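Local structure of short-chain dehydrogenase/reductase SDR (Burkholderia phymatum, 5IG2) at residues I136-N141 with G187-S192; A31-S36 with L248-I253. The protein binds NAD and probably catalyses the NAD(P)-dependent oxidation of a CH-OH group in its substrate, as do other members of the short-chain dehydrogenase/reductase family. All blocks are in the same frame, centred on the assembly; numbering follows the deposited sequence.

Contact 1: residues I136-N141 with G187-S192; sequences IMLGQN and GEVGCS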
loop_
_atom_site.group_PDB
_atom_site.type_symbol
_atom_site.label_atom_id
_atom_site.label_comp_id
_atom_site.label_asym_id
_atom_site.label_seq_id
_atom_site.Cartn_x
_atom_site.Cartn_y
_atom_site.Cartn_z
ATOM N N ILE B 136 11.614 60.033 -27.694
ATOM C CA ILE B 136 12.171 58.929 -28.471
ATOM C C ILE B 136 11.086 58.294 -29.329
ATOM O O ILE B 136 11.265 58.077 -30.532
ATOM C CB ILE B 136 12.825 57.893 -27.539
ATOM C CG1 ILE B 136 14.002 58.509 -26.786
ATOM C CG2 ILE B 136 13.267 56.671 -28.323
ATOM C CD1 ILE B 136 14.463 57.662 -25.610
ATOM N N MET B 137 9.934 57.999 -28.720
ATOM C CA MET B 137 8.851 57.356 -29.455
ATOM C C MET B 137 8.314 58.259 -30.556
ATOM O O MET B 137 8.026 57.789 -31.662
ATOM C CB MET B 137 7.732 56.965 -28.501
ATOM C CG MET B 137 8.114 55.889 -27.521
ATOM S SD MET B 137 6.800 55.670 -26.315
ATOM C CE MET B 137 7.303 54.104 -25.591
ATOM N N LEU B 138 8.154 59.553 -30.271
ATOM C CA LEU B 138 7.659 60.472 -31.292
ATOM C C LEU B 138 8.620 60.555 -32.477
ATOM O O LEU B 138 8.187 60.654 -33.631
ATOM C CB LEU B 138 7.429 61.854 -30.681
ATOM C CG LEU B 138 6.284 61.925 -29.667
ATOM C CD1 LEU B 138 6.343 63.206 -28.858
ATOM C CD2 LEU B 138 4.954 61.808 -30.387
ATOM N N GLY B 139 9.927 60.508 -32.217
ATOM C CA GLY B 139 10.895 60.612 -33.295
ATOM C C GLY B 139 11.003 59.385 -34.177
ATOM O O GLY B 139 11.582 59.477 -35.266
ATOM N N GLN B 140 10.458 58.248 -33.745
ATOM C CA GLN B 140 10.592 57.013 -34.511
ATOM C C GLN B 140 9.631 56.919 -35.695
ATOM O O GLN B 140 9.887 56.130 -36.612
ATOM C CB GLN B 140 10.400 55.801 -33.588
ATOM C CG GLN B 140 11.570 55.570 -32.639
ATOM C CD GLN B 140 11.302 54.492 -31.597
ATOM O OE1 GLN B 140 12.216 54.052 -30.904
ATOM N NE2 GLN B 140 10.045 54.081 -31.466
ATOM N N ASN B 141 8.547 57.701 -35.708
ATOM C CA ASN B 141 7.506 57.595 -36.738
ATOM C C ASN B 141 6.921 56.186 -36.797
ATOM O O ASN B 141 6.638 55.651 -37.870
ATOM C CB ASN B 141 8.025 58.018 -38.111
ATOM C CG ASN B 141 8.407 59.467 -38.153
ATOM O OD1 ASN B 141 7.881 60.274 -37.393
ATOM N ND2 ASN B 141 9.329 59.811 -39.040
ATOM N N GLY B 187 0.633 62.231 -34.428
ATOM C CA GLY B 187 1.524 61.095 -34.541
ATOM C C GLY B 187 0.881 59.803 -34.069
ATOM O O GLY B 187 -0.320 59.724 -33.793
ATOM N N GLU B 188 1.718 58.773 -33.965
ATOM C CA GLU B 188 1.258 57.419 -33.701
ATOM C C GLU B 188 1.548 56.943 -32.287
ATOM O O GLU B 188 1.432 55.739 -32.016
ATOM C CB GLU B 188 1.890 56.456 -34.699
ATOM C CG GLU B 188 1.337 56.554 -36.100
ATOM C CD GLU B 188 1.521 55.250 -36.843
ATOM O OE1 GLU B 188 0.852 54.250 -36.474
ATOM O OE2 GLU B 188 2.366 55.216 -37.767
ATOM N N VAL B 189 1.935 57.834 -31.385
ATOM C CA VAL B 189 2.191 57.463 -30.000
ATOM C C VAL B 189 0.918 57.706 -29.200
ATOM O O VAL B 189 0.309 58.779 -29.295
ATOM C CB VAL B 189 3.377 58.259 -29.422
ATOM C CG1 VAL B 189 3.712 57.784 -28.032
ATOM C CG2 VAL B 189 4.602 58.141 -30.327
ATOM N N GLY B 190 0.508 56.708 -28.421
ATOM C CA GLY B 190 -0.686 56.812 -27.600
ATOM C C GLY B 190 -0.404 56.448 -26.157
ATOM O O GLY B 190 0.754 56.219 -25.800
ATOM N N CYS B 191 -1.431 56.391 -25.310
ATOM C CA CYS B 191 -1.173 56.034 -23.923
ATOM C C CYS B 191 -2.424 55.439 -23.284
ATOM O O CYS B 191 -3.539 55.597 -23.788
ATOM C CB CYS B 191 -0.663 57.246 -23.136
ATOM S SG CYS B 191 -1.859 58.579 -22.926
ATOM N N SER B 192 -2.214 54.729 -22.173
ATOM C CA SER B 192 -3.295 54.113 -21.417
ATOM C C SER B 192 -3.027 54.267 -19.925
ATOM O O SER B 192 -1.891 54.464 -19.486
ATOM C CB SER B 192 -3.468 52.622 -21.736
ATOM O OG SER B 192 -3.772 52.399 -23.109
#
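In the Rossmann fold of this short-chain dehydrogenase, Val-189 at the start of strand 189-194 packs against Met-137 and Leu-138 in the last turn of helix 112-140. The contact is carried by the two methyl groups of the valine. CG2 of Val-189 sits between the two neighbouring helix residues, 3.7 Å from CD2 of Leu-138. On its other flank it lies 3.8 Å from CB of Met-137, and it also approaches the backbone O of that residue. CG1 of Val-189 lies beside Met-137, as near its CB as its SD, at 4.1 Å from each. Because CG1 stands anti to the backbone N of Val-189 (chi1 -175°), both methyls can face the helix. Each helix side chain crosses the valine at roughly a right angle.

Helix 112-140 leads directly into strand 144-149, which lies beside strand 189-194 in the parallel sheet, so the end of the helix packs on both neighbouring strands, Met-137 on Ala-144 and Ile-146 and, with Leu-138, on Val-189. The backbone of 187-192 hydrogen-bonds to Ala-144, Ile-146 and Asn-148, while the side chain of Met-137 runs extended beyond CG. Leu-138 comes in on another course: its side chain does not set out toward the strand, but CD2 comes round to Val-189, 4.0 Å from its CB. The same leucine also packs on Trp-108 of a second subunit, placing this side of the contact at a subunit interface. Where the helix ends, Asn-141 takes up a positive phi of 57°, and its backbone O comes near the carboxylate of Glu-188 at the exposed margin of the apolar cluster, with no bond joining the two.

Contact 2: residues A31-S36 with L248-I253; sequences AEKGAS and LTFEAI
The aliphatic part of Lys-33 lies over one face of the Phe-250 ring, a CH-pi contact that joins helix 25-36 to helix 242-254. CG of the lysine is 3.7 Å from the ring centroid and only 20° off the ring normal, slightly displaced toward the rim, with its closest approach to CD1 of Phe-250 at 3.5 Å. CB follows on the same flank, 3.8 Å from CE1 of the phenylalanine. Two torsions set the lysine up for this: CG is anti to the backbone N (chi1 -179°), which carries the chain out over the ring, and a bend at chi2 (62°) then turns the remainder, extended to the amino group, away from the phenyl. The two side chains thus run past one another from opposing helices. NZ is 6.7 Å from OE2 of Glu-251, too far for contact, although the opposite charges may attract weakly.

The end of the ring reaches the backbone of helix 25-36 at Gly-34, whose N is 3.8 Å from CZ of Phe-250 in an oblique approach. Within the same last turn of the helix, the hydroxyl of Ser-36 donates a hydrogen bond of 2.6 Å from OG to the carbonyl O of Lys-33, folding back on its own helix.

Phe-250 also meets the ring of Phe-12, their planes inclined to each other, and touches Leu-37 and Leu-94. Both helices lie on one side of the Rossmann sheet: Ala-31 and Ala-35 rest on strand 40-45, while Thr-249 and Ile-253 pack on strand 94-97, and Phe-250 spans the interval between them.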
loop_
_atom_site.group_PDB
_atom_site.type_symbol
_atom_site.label_atom_id
_atom_site.label_comp_id
_atom_site.label_asym_id
_atom_site.label_seq_id
_atom_site.Cartn_x
_atom_site.Cartn_y
_atom_site.Cartn_z
ATOM N N ALA B 31 6.160 41.497 -18.322
ATOM C CA ALA B 31 7.314 40.956 -19.023
ATOM C C ALA B 31 7.022 39.555 -19.544
ATOM O O ALA B 31 7.359 39.228 -20.690
ATOM C CB ALA B 31 8.523 40.972 -18.087
ATOM N N GLU B 32 6.357 38.729 -18.730
ATOM C CA GLU B 32 5.981 37.394 -19.173
ATOM C C GLU B 32 5.031 37.458 -20.356
ATOM O O GLU B 32 5.185 36.713 -21.327
ATOM C CB GLU B 32 5.345 36.623 -18.022
ATOM C CG GLU B 32 6.318 36.291 -16.911
ATOM C CD GLU B 32 5.615 35.741 -15.678
ATOM O OE1 GLU B 32 4.501 36.214 -15.367
ATOM O OE2 GLU B 32 6.174 34.836 -15.022
ATOM N N LYS B 33 4.035 38.343 -20.290
ATOM C CA LYS B 33 3.092 38.463 -21.400
ATOM C C LYS B 33 3.791 38.990 -22.649
ATOM O O LYS B 33 3.582 38.465 -23.748
ATOM C CB LYS B 33 1.924 39.370 -20.997
ATOM C CG LYS B 33 0.866 39.559 -22.073
ATOM C CD LYS B 33 0.194 38.242 -22.451
ATOM C CE LYS B 33 -0.920 38.507 -23.456
ATOM N NZ LYS B 33 -1.655 37.277 -23.844
ATOM N N GLY B 34 4.638 40.015 -22.493
ATOM C CA GLY B 34 5.389 40.523 -23.627
ATOM C C GLY B 34 6.262 39.460 -24.264
ATOM O O GLY B 34 6.310 39.334 -25.491
ATOM N N ALA B 35 6.958 38.675 -23.439
ATOM C CA ALA B 35 7.755 37.573 -23.973
ATOM C C ALA B 35 6.899 36.613 -24.786
ATOM O O ALA B 35 7.295 36.199 -25.880
ATOM C CB ALA B 35 8.456 36.820 -22.842
ATOM N N SER B 36 5.716 36.252 -24.274
ATOM C CA SER B 36 4.857 35.300 -24.979
ATOM C C SER B 36 4.361 35.839 -26.314
ATOM O O SER B 36 3.962 35.052 -27.179
ATOM C CB SER B 36 3.661 34.910 -24.107
ATOM O OG SER B 36 2.748 35.984 -23.960
ATOM N N LEU B 248 -5.407 41.562 -19.331
ATOM C CA LEU B 248 -6.349 42.642 -19.613
ATOM C C LEU B 248 -5.633 43.891 -20.103
ATOM O O LEU B 248 -6.148 44.609 -20.962
ATOM C CB LEU B 248 -7.180 42.963 -18.368
ATOM C CG LEU B 248 -8.069 41.824 -17.859
ATOM C CD1 LEU B 248 -8.422 42.075 -16.399
ATOM C CD2 LEU B 248 -9.320 41.706 -18.719
ATOM N N THR B 249 -4.453 44.181 -19.559
ATOM C CA THR B 249 -3.730 45.379 -19.982
ATOM C C THR B 249 -3.324 45.284 -21.452
ATOM O O THR B 249 -3.524 46.227 -22.226
ATOM C CB THR B 249 -2.514 45.589 -19.078
ATOM O OG1 THR B 249 -2.972 45.829 -17.745
ATOM C CG2 THR B 249 -1.662 46.773 -19.541
ATOM N N PHE B 250 -2.774 44.138 -21.867
ATOM C CA PHE B 250 -2.380 44.003 -23.268
ATOM C C PHE B 250 -3.592 44.028 -24.205
ATOM O O PHE B 250 -3.509 44.570 -25.314
ATOM C CB PHE B 250 -1.554 42.731 -23.456
ATOM C CG PHE B 250 -0.080 42.925 -23.191
ATOM C CD1 PHE B 250 0.405 42.983 -21.892
ATOM C CD2 PHE B 250 0.816 43.069 -24.244
ATOM C CE1 PHE B 250 1.763 43.154 -21.647
ATOM C CE2 PHE B 250 2.170 43.240 -24.010
ATOM C CZ PHE B 250 2.642 43.283 -22.704
ATOM N N GLU B 251 -4.722 43.448 -23.789
ATOM C CA GLU B 251 -5.934 43.580 -24.594
ATOM C C GLU B 251 -6.299 45.049 -24.794
ATOM O O GLU B 251 -6.663 45.460 -25.904
ATOM C CB GLU B 251 -7.095 42.819 -23.946
ATOM C CG GLU B 251 -6.982 41.318 -24.062
ATOM C CD GLU B 251 -8.011 40.573 -23.221
ATOM O OE1 GLU B 251 -8.764 41.224 -22.465
ATOM O OE2 GLU B 251 -8.056 39.327 -23.310
ATOM N N ALA B 252 -6.196 45.859 -23.732
ATOM C CA ALA B 252 -6.515 47.278 -23.864
ATOM C C ALA B 252 -5.531 47.981 -24.795
ATOM O O ALA B 252 -5.937 48.796 -25.634
ATOM C CB ALA B 252 -6.526 47.947 -22.488
ATOM N N ILE B 253 -4.233 47.691 -24.652
ATOM C CA ILE B 253 -3.232 48.283 -25.542
ATOM C C ILE B 253 -3.548 47.945 -26.988
ATOM O O ILE B 253 -3.469 48.804 -27.877
ATOM C CB ILE B 253 -1.815 47.802 -25.178
ATOM C CG1 ILE B 253 -1.424 48.196 -23.751
ATOM C CG2 ILE B 253 -0.807 48.334 -26.186
ATOM C CD1 ILE B 253 -0.144 47.491 -23.297
#

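After strand 16-20 the chain enters helix 25-36, the first helix of the Rossmann fold, whose partner in contact 2 comes only after 211 further residues. Within that long loop the chain runs through helix 112-140 and on to strand 189-194, where contact 1 closes a smaller loop that holds strand 144-149 and helix 162-185; 45 residues separate segment 136-141 from 187-192. Helix 242-254 then returns to helix 25-36 and closes contact 2. The loops are therefore nested and do not cross. Contact 1 ties a helix to a strand in the later half of the sheet, while contact 2 joins two helices; their centres lie 18 Å apart and they do not touch.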